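Local coordinates for protein 2,3-dihydroxybenzoate-AMP ligase (Bacillus subtilis, PDB 1MDB) that is a ligase of the ANL group of AMP-binding enzymes, with a large AMP-binding region followed by a smaller C-terminal domain, at residues 234-242 with 329-339; 344-355 with 419-427. All coordinates share one frame; numbering follows the deposited sequence.

Contact 1 (234-242 with 329-339). With DBH (2,3-dihydroxy-benzoic acid), chain E; AMP (adenosine monophosphate), chain D.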
# COMPACT_ATOMS: atom_id res chain seq x y z
N HIS A 234 3.57 -1.00 3.89
CA HIS A 234 2.85 -1.21 2.62
C HIS A 234 3.32 -0.13 1.65
O HIS A 234 3.54 1.01 2.05
CB HIS A 234 1.34 -1.10 2.83
CG HIS A 234 0.54 -1.31 1.58
ND1 HIS A 234 0.16 -2.56 1.13
CD2 HIS A 234 0.10 -0.43 0.64
CE1 HIS A 234 -0.48 -2.44 -0.02
NE2 HIS A 234 -0.53 -1.16 -0.34
N ASN A 235 3.44 -0.48 0.37
CA ASN A 235 3.94 0.46 -0.65
C ASN A 235 3.32 1.87 -0.63
O ASN A 235 4.03 2.86 -0.83
CB ASN A 235 3.76 -0.15 -2.05
CG ASN A 235 4.70 0.48 -3.09
OD1 ASN A 235 5.92 0.44 -2.95
ND2 ASN A 235 4.12 1.05 -4.15
N TYR A 236 2.02 1.94 -0.39
CA TYR A 236 1.28 3.20 -0.36
C TYR A 236 1.77 4.12 0.78
O TYR A 236 2.30 5.21 0.51
CB TYR A 236 -0.22 2.86 -0.25
CG TYR A 236 -1.21 4.00 -0.10
CD1 TYR A 236 -2.48 3.75 0.43
CD2 TYR A 236 -0.90 5.31 -0.48
CE1 TYR A 236 -3.41 4.76 0.59
CE2 TYR A 236 -1.85 6.34 -0.32
CZ TYR A 236 -3.10 6.05 0.22
OH TYR A 236 -4.05 7.02 0.41
N PRO A 237 1.62 3.70 2.05
CA PRO A 237 2.09 4.57 3.14
C PRO A 237 3.62 4.61 3.31
O PRO A 237 4.14 5.32 4.17
CB PRO A 237 1.37 4.00 4.36
CG PRO A 237 1.28 2.53 4.03
CD PRO A 237 0.85 2.57 2.57
N LEU A 238 4.34 3.86 2.49
CA LEU A 238 5.79 3.86 2.56
C LEU A 238 6.43 4.76 1.51
O LEU A 238 7.49 5.33 1.75
CB LEU A 238 6.37 2.45 2.36
CG LEU A 238 7.90 2.31 2.45
CD1 LEU A 238 8.31 2.34 3.93
CD2 LEU A 238 8.36 0.98 1.83
N SER A 239 5.78 4.88 0.34
CA SER A 239 6.38 5.63 -0.76
C SER A 239 5.49 6.48 -1.68
O SER A 239 6.00 7.05 -2.65
CB SER A 239 7.13 4.65 -1.66
OG SER A 239 6.19 3.85 -2.37
N SER A 240 4.19 6.58 -1.40
CA SER A 240 3.34 7.36 -2.30
C SER A 240 2.57 8.53 -1.70
O SER A 240 1.34 8.54 -1.72
CB SER A 240 2.33 6.42 -2.99
OG SER A 240 2.99 5.34 -3.63
N PRO A 241 3.28 9.53 -1.15
CA PRO A 241 4.74 9.65 -1.03
C PRO A 241 5.27 8.84 0.16
O PRO A 241 6.44 8.45 0.19
CB PRO A 241 4.95 11.16 -0.85
CG PRO A 241 3.72 11.56 -0.09
CD PRO A 241 2.64 10.82 -0.83
N GLY A 242 4.40 8.59 1.13
CA GLY A 242 4.76 7.79 2.28
C GLY A 242 5.78 8.36 3.26
O GLY A 242 6.18 9.53 3.17
N VAL A 329 -5.27 8.26 -4.96
CA VAL A 329 -4.02 7.63 -5.29
C VAL A 329 -4.24 6.21 -5.76
O VAL A 329 -4.77 5.38 -5.02
CB VAL A 329 -3.09 7.63 -4.06
CG1 VAL A 329 -1.69 7.19 -4.47
CG2 VAL A 329 -3.07 9.02 -3.43
N PHE A 330 -3.85 5.93 -6.99
CA PHE A 330 -4.01 4.60 -7.56
C PHE A 330 -2.63 4.08 -7.90
O PHE A 330 -2.06 4.42 -8.93
CB PHE A 330 -4.92 4.67 -8.80
CG PHE A 330 -4.92 3.41 -9.64
CD1 PHE A 330 -4.84 2.15 -9.05
CD2 PHE A 330 -5.02 3.50 -11.03
CE1 PHE A 330 -4.86 0.99 -9.84
CE2 PHE A 330 -5.04 2.35 -11.83
CZ PHE A 330 -4.96 1.10 -11.24
N GLY A 331 -2.09 3.26 -7.00
CA GLY A 331 -0.77 2.70 -7.23
C GLY A 331 -0.74 1.20 -7.01
O GLY A 331 -1.73 0.60 -6.61
N MET A 332 0.42 0.60 -7.27
CA MET A 332 0.62 -0.83 -7.10
C MET A 332 2.07 -1.02 -6.67
O MET A 332 2.95 -0.26 -7.09
CB MET A 332 0.38 -1.56 -8.42
CG MET A 332 1.13 -0.96 -9.60
SD MET A 332 0.20 -1.25 -11.14
CE MET A 332 -1.12 -0.07 -10.95
N ALA A 333 2.32 -2.04 -5.86
CA ALA A 333 3.66 -2.29 -5.37
C ALA A 333 4.58 -2.69 -6.51
O ALA A 333 5.81 -2.60 -6.39
CB ALA A 333 3.64 -3.38 -4.29
N GLU A 334 3.98 -3.12 -7.62
CA GLU A 334 4.73 -3.54 -8.80
C GLU A 334 5.37 -2.36 -9.51
O GLU A 334 6.37 -2.53 -10.22
CB GLU A 334 3.83 -4.26 -9.81
CG GLU A 334 3.55 -5.70 -9.48
CD GLU A 334 2.43 -5.86 -8.47
OE1 GLU A 334 1.75 -4.85 -8.16
OE2 GLU A 334 2.22 -6.99 -8.00
N GLY A 335 4.81 -1.17 -9.33
CA GLY A 335 5.39 -0.01 -9.98
C GLY A 335 4.51 1.22 -10.04
O GLY A 335 4.43 1.99 -9.08
N LEU A 336 3.85 1.39 -11.18
CA LEU A 336 2.98 2.52 -11.46
C LEU A 336 2.17 3.12 -10.32
O LEU A 336 1.47 2.41 -9.59
CB LEU A 336 2.02 2.16 -12.60
CG LEU A 336 1.12 3.31 -13.05
CD1 LEU A 336 1.98 4.44 -13.61
CD2 LEU A 336 0.13 2.83 -14.11
N VAL A 337 2.25 4.44 -10.19
CA VAL A 337 1.48 5.17 -9.19
C VAL A 337 0.85 6.38 -9.87
O VAL A 337 1.53 7.15 -10.55
CB VAL A 337 2.37 5.65 -8.03
CG1 VAL A 337 1.53 6.51 -7.07
CG2 VAL A 337 2.95 4.46 -7.28
N ASN A 338 -0.46 6.53 -9.68
CA ASN A 338 -1.22 7.62 -10.27
C ASN A 338 -1.81 8.53 -9.19
O ASN A 338 -2.31 8.05 -8.16
CB ASN A 338 -2.38 7.07 -11.11
CG ASN A 338 -1.91 6.10 -12.17
OD1 ASN A 338 -1.35 6.51 -13.19
ND2 ASN A 338 -2.13 4.81 -11.93
N TYR A 339 -1.79 9.84 -9.43
CA TYR A 339 -2.34 10.79 -8.47
C TYR A 339 -3.18 11.87 -9.14
O TYR A 339 -2.89 12.28 -10.26
CB TYR A 339 -1.25 11.56 -7.71
CG TYR A 339 -0.19 10.78 -6.95
CD1 TYR A 339 0.94 10.29 -7.61
CD2 TYR A 339 -0.27 10.63 -5.56
CE1 TYR A 339 1.97 9.67 -6.89
CE2 TYR A 339 0.76 10.02 -4.84
CZ TYR A 339 1.87 9.54 -5.51
OH TYR A 339 2.89 8.95 -4.80
C21 DBH E . -1.67 -0.34 -3.50
O9 DBH E . -2.93 -0.75 -3.30
C18 DBH E . -1.28 1.09 -3.57
C15 DBH E . -2.26 2.10 -3.34
C12 DBH E . -1.91 3.47 -3.42
C3 DBH E . 0.07 1.46 -3.88
O3 DBH E . 1.08 0.51 -4.11
C6 DBH E . 0.41 2.82 -3.96
C9 DBH E . -0.56 3.83 -3.74
O6 DBH E . 1.71 3.18 -4.26
P AMP D . -0.95 -2.80 -3.82
O1P AMP D . 0.38 -3.28 -4.33
O2P AMP D . -1.43 -3.50 -2.59
O3P AMP D . -1.00 -1.31 -3.68
O5' AMP D . -2.11 -3.24 -4.92
C5' AMP D . -2.29 -2.54 -6.18
C4' AMP D . -3.70 -2.83 -6.73
O4' AMP D . -4.59 -2.25 -5.80
C3' AMP D . -4.04 -2.14 -8.03
O3' AMP D . -3.59 -2.88 -9.16
C2' AMP D . -5.55 -2.01 -7.93
O2' AMP D . -6.22 -3.20 -8.40
C1' AMP D . -5.74 -1.75 -6.46
N9 AMP D . -5.91 -0.08 -6.28
C8 AMP D . -5.03 0.70 -5.61
N7 AMP D . -5.42 1.97 -5.59
C5 AMP D . -6.55 1.97 -6.26
C6 AMP D . -7.36 3.08 -6.50
N6 AMP D . -7.06 4.30 -6.05
N1 AMP D . -8.50 2.85 -7.22
C2 AMP D . -8.85 1.62 -7.69
N3 AMP D . -8.07 0.55 -7.45
C4 AMP D . -6.91 0.71 -6.73
O HOH W 1 5.70 1.86 -6.72
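N235 packs its CB against the CB of A333 at 3.9 Å, and nearby the Y236 ring meets V329 obliquely; no hydrogen bond links the two segments directly, so the bound 2,3-dihydroxy-benzoic acid (DBH) does much of the joining. With CG anti to the backbone N (chi1 -158°), the N235 amide extends toward DBH and A333. The two N-H groups of ND2 are shared among three acceptors: DBH O3 on a fairly straight bond (3.1 Å, 162°), a water that donates onward to the carbonyl O of G335, and DBH O6, the weak partner. S240 OG holds DBH O6 from another side at 2.6 Å, a short bond between hydroxyls. The DBH ring lies between two covers: Y236 presents a ring face, with DBH C12 3.4 Å above its plane and nearer the ring's edge than its centre, while the backbone of G331, bare of any side chain, lies across the opposite face, its O 3.1 Å from DBH C18. V329 CG1 closes in near DBH C9. The strand also gives V329 O to AMP N6 at 2.7 Å, and the turn after it gives A333 N to AMP O1P at 2.8 Å.

A second shell fixes these groups. Within the helical turn N235 O is gripped twice, by S239 N and S239 OG, from opposite faces of its plane. Y207 binds N235 OD1, which would restrain rotation of the amide, and L278 O receives Y236 OH. Y339 brings its hydroxyl against S240 CA and CB, where S214 is its hydrogen-bonding partner. The short helix 235-239 thus lies over the face of the nine-stranded mixed sheet at strands 325-331 and 337-339, DBH partly between, with strand 302-306 alongside through Q304 and helix 204-218 packed on S239, P241 and Y339.

Contact 2 (344-355 with 419-427). With AMP (adenosine monophosphate), chain D; SO4 (sulfate ion), chain C.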
# COMPACT_ATOMS: atom_id res chain seq x y z
N ASP A 344 -5.81 20.43 -9.14
CA ASP A 344 -6.77 19.98 -10.15
C ASP A 344 -8.18 20.43 -9.78
O ASP A 344 -8.46 20.73 -8.62
CB ASP A 344 -6.75 18.45 -10.25
CG ASP A 344 -5.74 17.95 -11.26
OD1 ASP A 344 -5.49 16.72 -11.29
OD2 ASP A 344 -5.21 18.77 -12.03
N PRO A 345 -9.08 20.49 -10.77
CA PRO A 345 -10.47 20.89 -10.51
C PRO A 345 -11.13 19.88 -9.58
O PRO A 345 -10.78 18.70 -9.61
CB PRO A 345 -11.10 20.88 -11.90
CG PRO A 345 -9.94 21.21 -12.80
CD PRO A 345 -8.83 20.37 -12.22
N GLU A 346 -12.08 20.32 -8.77
CA GLU A 346 -12.76 19.42 -7.84
C GLU A 346 -13.30 18.18 -8.55
O GLU A 346 -13.22 17.07 -8.01
CB GLU A 346 -13.90 20.15 -7.12
CG GLU A 346 -14.61 19.30 -6.05
CD GLU A 346 -13.73 18.98 -4.83
OE1 GLU A 346 -12.53 18.69 -5.02
OE2 GLU A 346 -14.24 18.99 -3.68
N GLU A 347 -13.85 18.36 -9.75
CA GLU A 347 -14.42 17.25 -10.50
C GLU A 347 -13.41 16.18 -10.91
O GLU A 347 -13.73 15.00 -10.97
CB GLU A 347 -15.13 17.76 -11.75
CG GLU A 347 -15.86 16.66 -12.51
CD GLU A 347 -16.36 17.10 -13.86
OE1 GLU A 347 -15.51 17.35 -14.75
OE2 GLU A 347 -17.59 17.21 -14.04
N ILE A 348 -12.19 16.59 -11.23
CA ILE A 348 -11.17 15.63 -11.62
C ILE A 348 -10.69 14.86 -10.38
O ILE A 348 -10.38 13.67 -10.46
CB ILE A 348 -9.97 16.31 -12.29
CG1 ILE A 348 -10.33 16.68 -13.73
CG2 ILE A 348 -8.76 15.39 -12.25
CD1 ILE A 348 -9.20 17.34 -14.49
N ILE A 349 -10.65 15.55 -9.25
CA ILE A 349 -10.23 14.94 -7.99
C ILE A 349 -11.30 13.98 -7.50
O ILE A 349 -11.00 12.92 -6.96
CB ILE A 349 -10.00 16.02 -6.89
CG1 ILE A 349 -8.80 16.89 -7.24
CG2 ILE A 349 -9.81 15.35 -5.53
CD1 ILE A 349 -8.61 18.06 -6.30
N VAL A 350 -12.56 14.35 -7.71
CA VAL A 350 -13.69 13.55 -7.27
C VAL A 350 -14.12 12.41 -8.19
O VAL A 350 -14.72 11.43 -7.73
CB VAL A 350 -14.92 14.45 -6.99
CG1 VAL A 350 -16.19 13.61 -6.84
CG2 VAL A 350 -14.67 15.27 -5.73
N ASN A 351 -13.81 12.51 -9.48
CA ASN A 351 -14.26 11.46 -10.39
C ASN A 351 -13.19 10.60 -11.06
O ASN A 351 -13.53 9.68 -11.80
CB ASN A 351 -15.18 12.08 -11.45
CG ASN A 351 -16.41 12.72 -10.85
OD1 ASN A 351 -17.27 12.03 -10.29
ND2 ASN A 351 -16.50 14.04 -10.94
N THR A 352 -11.92 10.89 -10.81
CA THR A 352 -10.86 10.08 -11.42
C THR A 352 -9.90 9.55 -10.36
O THR A 352 -9.98 9.91 -9.19
CB THR A 352 -10.02 10.90 -12.44
OG1 THR A 352 -9.08 11.73 -11.75
CG2 THR A 352 -10.93 11.76 -13.30
N GLN A 353 -9.00 8.67 -10.78
CA GLN A 353 -8.01 8.09 -9.89
C GLN A 353 -6.61 8.57 -10.31
O GLN A 353 -5.63 7.83 -10.19
CB GLN A 353 -8.09 6.56 -9.94
CG GLN A 353 -9.24 5.93 -9.14
CD GLN A 353 -10.62 6.42 -9.56
OE1 GLN A 353 -11.16 7.38 -9.00
NE2 GLN A 353 -11.20 5.77 -10.55
N GLY A 354 -6.53 9.80 -10.81
CA GLY A 354 -5.25 10.39 -11.22
C GLY A 354 -4.65 10.00 -12.56
O GLY A 354 -5.29 9.32 -13.36
N LYS A 355 -3.42 10.44 -12.80
CA LYS A 355 -2.69 10.12 -14.03
C LYS A 355 -1.25 9.77 -13.64
O LYS A 355 -0.76 10.23 -12.62
CB LYS A 355 -2.70 11.31 -15.01
CG LYS A 355 -2.00 12.56 -14.49
CD LYS A 355 -2.06 13.71 -15.51
CE LYS A 355 -1.41 14.98 -14.96
NZ LYS A 355 -1.62 16.20 -15.81
N ARG A 419 -9.33 12.22 -21.39
CA ARG A 419 -8.67 13.02 -22.42
C ARG A 419 -7.30 13.53 -22.00
O ARG A 419 -6.36 13.51 -22.78
CB ARG A 419 -9.58 14.18 -22.82
CG ARG A 419 -10.93 13.72 -23.35
CD ARG A 419 -11.78 14.85 -23.86
NE ARG A 419 -13.06 14.35 -24.37
CZ ARG A 419 -13.92 15.08 -25.07
NH1 ARG A 419 -13.65 16.35 -25.35
NH2 ARG A 419 -15.05 14.54 -25.50
N ASP A 420 -7.19 13.97 -20.75
CA ASP A 420 -5.92 14.48 -20.25
C ASP A 420 -5.02 13.36 -19.75
O ASP A 420 -3.99 13.61 -19.12
CB ASP A 420 -6.16 15.51 -19.15
CG ASP A 420 -6.80 16.78 -19.68
OD1 ASP A 420 -6.19 17.41 -20.58
OD2 ASP A 420 -7.90 17.14 -19.22
N GLY A 421 -5.41 12.12 -20.03
CA GLY A 421 -4.60 10.99 -19.60
C GLY A 421 -4.90 10.45 -18.22
O GLY A 421 -4.13 9.66 -17.69
N TYR A 422 -6.01 10.88 -17.62
CA TYR A 422 -6.38 10.40 -16.30
C TYR A 422 -7.00 9.01 -16.39
O TYR A 422 -7.50 8.62 -17.44
CB TYR A 422 -7.36 11.37 -15.61
CG TYR A 422 -6.68 12.60 -15.08
CD1 TYR A 422 -6.14 13.56 -15.94
CD2 TYR A 422 -6.51 12.79 -13.70
CE1 TYR A 422 -5.44 14.66 -15.46
CE2 TYR A 422 -5.82 13.89 -13.21
CZ TYR A 422 -5.29 14.82 -14.09
OH TYR A 422 -4.59 15.90 -13.60
N ILE A 423 -6.94 8.28 -15.28
CA ILE A 423 -7.48 6.93 -15.23
C ILE A 423 -8.72 6.87 -14.35
O ILE A 423 -8.73 7.35 -13.21
CB ILE A 423 -6.42 5.95 -14.68
CG1 ILE A 423 -5.19 5.95 -15.59
CG2 ILE A 423 -7.00 4.54 -14.57
CD1 ILE A 423 -4.05 5.08 -15.10
N VAL A 424 -9.77 6.29 -14.91
CA VAL A 424 -11.02 6.12 -14.19
C VAL A 424 -11.13 4.61 -14.06
O VAL A 424 -11.49 3.91 -15.01
CB VAL A 424 -12.21 6.67 -14.98
CG1 VAL A 424 -13.49 6.46 -14.19
CG2 VAL A 424 -12.00 8.16 -15.26
N VAL A 425 -10.80 4.11 -12.87
CA VAL A 425 -10.83 2.68 -12.58
C VAL A 425 -12.25 2.17 -12.37
O VAL A 425 -13.06 2.81 -11.70
CB VAL A 425 -9.99 2.37 -11.32
CG1 VAL A 425 -9.99 0.86 -11.03
CG2 VAL A 425 -8.57 2.86 -11.52
N GLU A 426 -12.55 1.02 -12.97
CA GLU A 426 -13.85 0.38 -12.82
C GLU A 426 -13.74 -0.50 -11.59
O GLU A 426 -14.58 -0.46 -10.69
CB GLU A 426 -14.19 -0.51 -14.02
CG GLU A 426 -15.49 -1.32 -13.85
CD GLU A 426 -15.67 -2.42 -14.90
OE1 GLU A 426 -15.14 -3.53 -14.71
OE2 GLU A 426 -16.33 -2.16 -15.93
N GLY A 427 -12.68 -1.30 -11.58
CA GLY A 427 -12.40 -2.23 -10.50
C GLY A 427 -11.46 -3.30 -11.03
O GLY A 427 -11.02 -3.20 -12.18
P AMP D . -0.95 -2.80 -3.82
O1P AMP D . 0.38 -3.28 -4.33
O2P AMP D . -1.43 -3.50 -2.59
O3P AMP D . -1.00 -1.31 -3.68
O5' AMP D . -2.11 -3.24 -4.92
C5' AMP D . -2.29 -2.54 -6.18
C4' AMP D . -3.70 -2.83 -6.73
O4' AMP D . -4.59 -2.25 -5.80
C3' AMP D . -4.04 -2.14 -8.03
O3' AMP D . -3.59 -2.88 -9.16
C2' AMP D . -5.55 -2.01 -7.93
O2' AMP D . -6.22 -3.20 -8.40
C1' AMP D . -5.74 -1.75 -6.46
N9 AMP D . -5.91 -0.08 -6.28
C8 AMP D . -5.03 0.70 -5.61
N7 AMP D . -5.42 1.97 -5.59
C5 AMP D . -6.55 1.97 -6.26
C6 AMP D . -7.36 3.08 -6.50
N6 AMP D . -7.06 4.30 -6.05
N1 AMP D . -8.50 2.85 -7.22
C2 AMP D . -8.85 1.62 -7.69
N3 AMP D . -8.07 0.55 -7.45
C4 AMP D . -6.91 0.71 -6.73
S SO4 C . -13.31 11.95 -21.10
O1 SO4 C . -13.94 11.64 -19.79
O2 SO4 C . -14.27 12.71 -21.93
O3 SO4 C . -12.10 12.76 -20.88
O4 SO4 C . -12.95 10.69 -21.79
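Q353 N donates to I423 O at 2.8 Å and I423 N to G354 O at 2.7 Å, two backbone hydrogen bonds between segments that run antiparallel here. Around them, Y422 is the side chain on which most of the others converge. Its hydroxyl donates to D344 OD1 at 2.6 Å on the syn side of the carboxylate, whose plane stands 58° from that of the ring; R341 N is a second donor to this oxygen, and the pair would be expected to stabilise its negative charge. K355 covers one ring face: its CB sits 4.1 Å from the ring centroid and 6° off the normal, a CH-pi contact. With CG held between the backbone N and the carbonyl carbon (chi1 63°), the rest of the lysine extends across the ring toward the Y422 hydroxyl.

I348 crosses Y422 at about a right angle and presses CG2 to CE2 at 3.4 Å. T352, just past helix 346-351, turns OG1 back to I348 O (2.7 Å), so the hydroxyl that borders Y422 CD2 also secures the end of the helix. Farther along, V425 CG2 meets Q353 CG at 3.9 Å, and V425 CG1 lies 3.6 Å from AMP C2, bringing both residues to the adenine. E426 and G427 face I414 as a classic beta bulge. Altogether, the Y422 side chain and the two backbone bonds join the segment around helix 346-351 to edge strand 423-428 of a four-stranded antiparallel sheet, along one border of the AMP pocket.

How the contacts relate
From the N terminus, contact 1 comes first: it closes a loop of 86 residues that carries strands 252-255, 275-278 and 302-306 of the large mixed sheet. Contact 2 opens only after contact 1 has closed, and its 63-residue loop takes in strands 362-366, 379-384 and 409-417, partners of 423-428. The two are therefore in series, neither nested nor crossing. Their centres lie 16 Å apart, yet they touch, since strand 337-339 leads shortly into helix 346-351 and Y339 O probably accepts a hydrogen bond from K355 N. Both reach AMP, so the nucleotide bridges the large mixed sheet and the four-stranded antiparallel one.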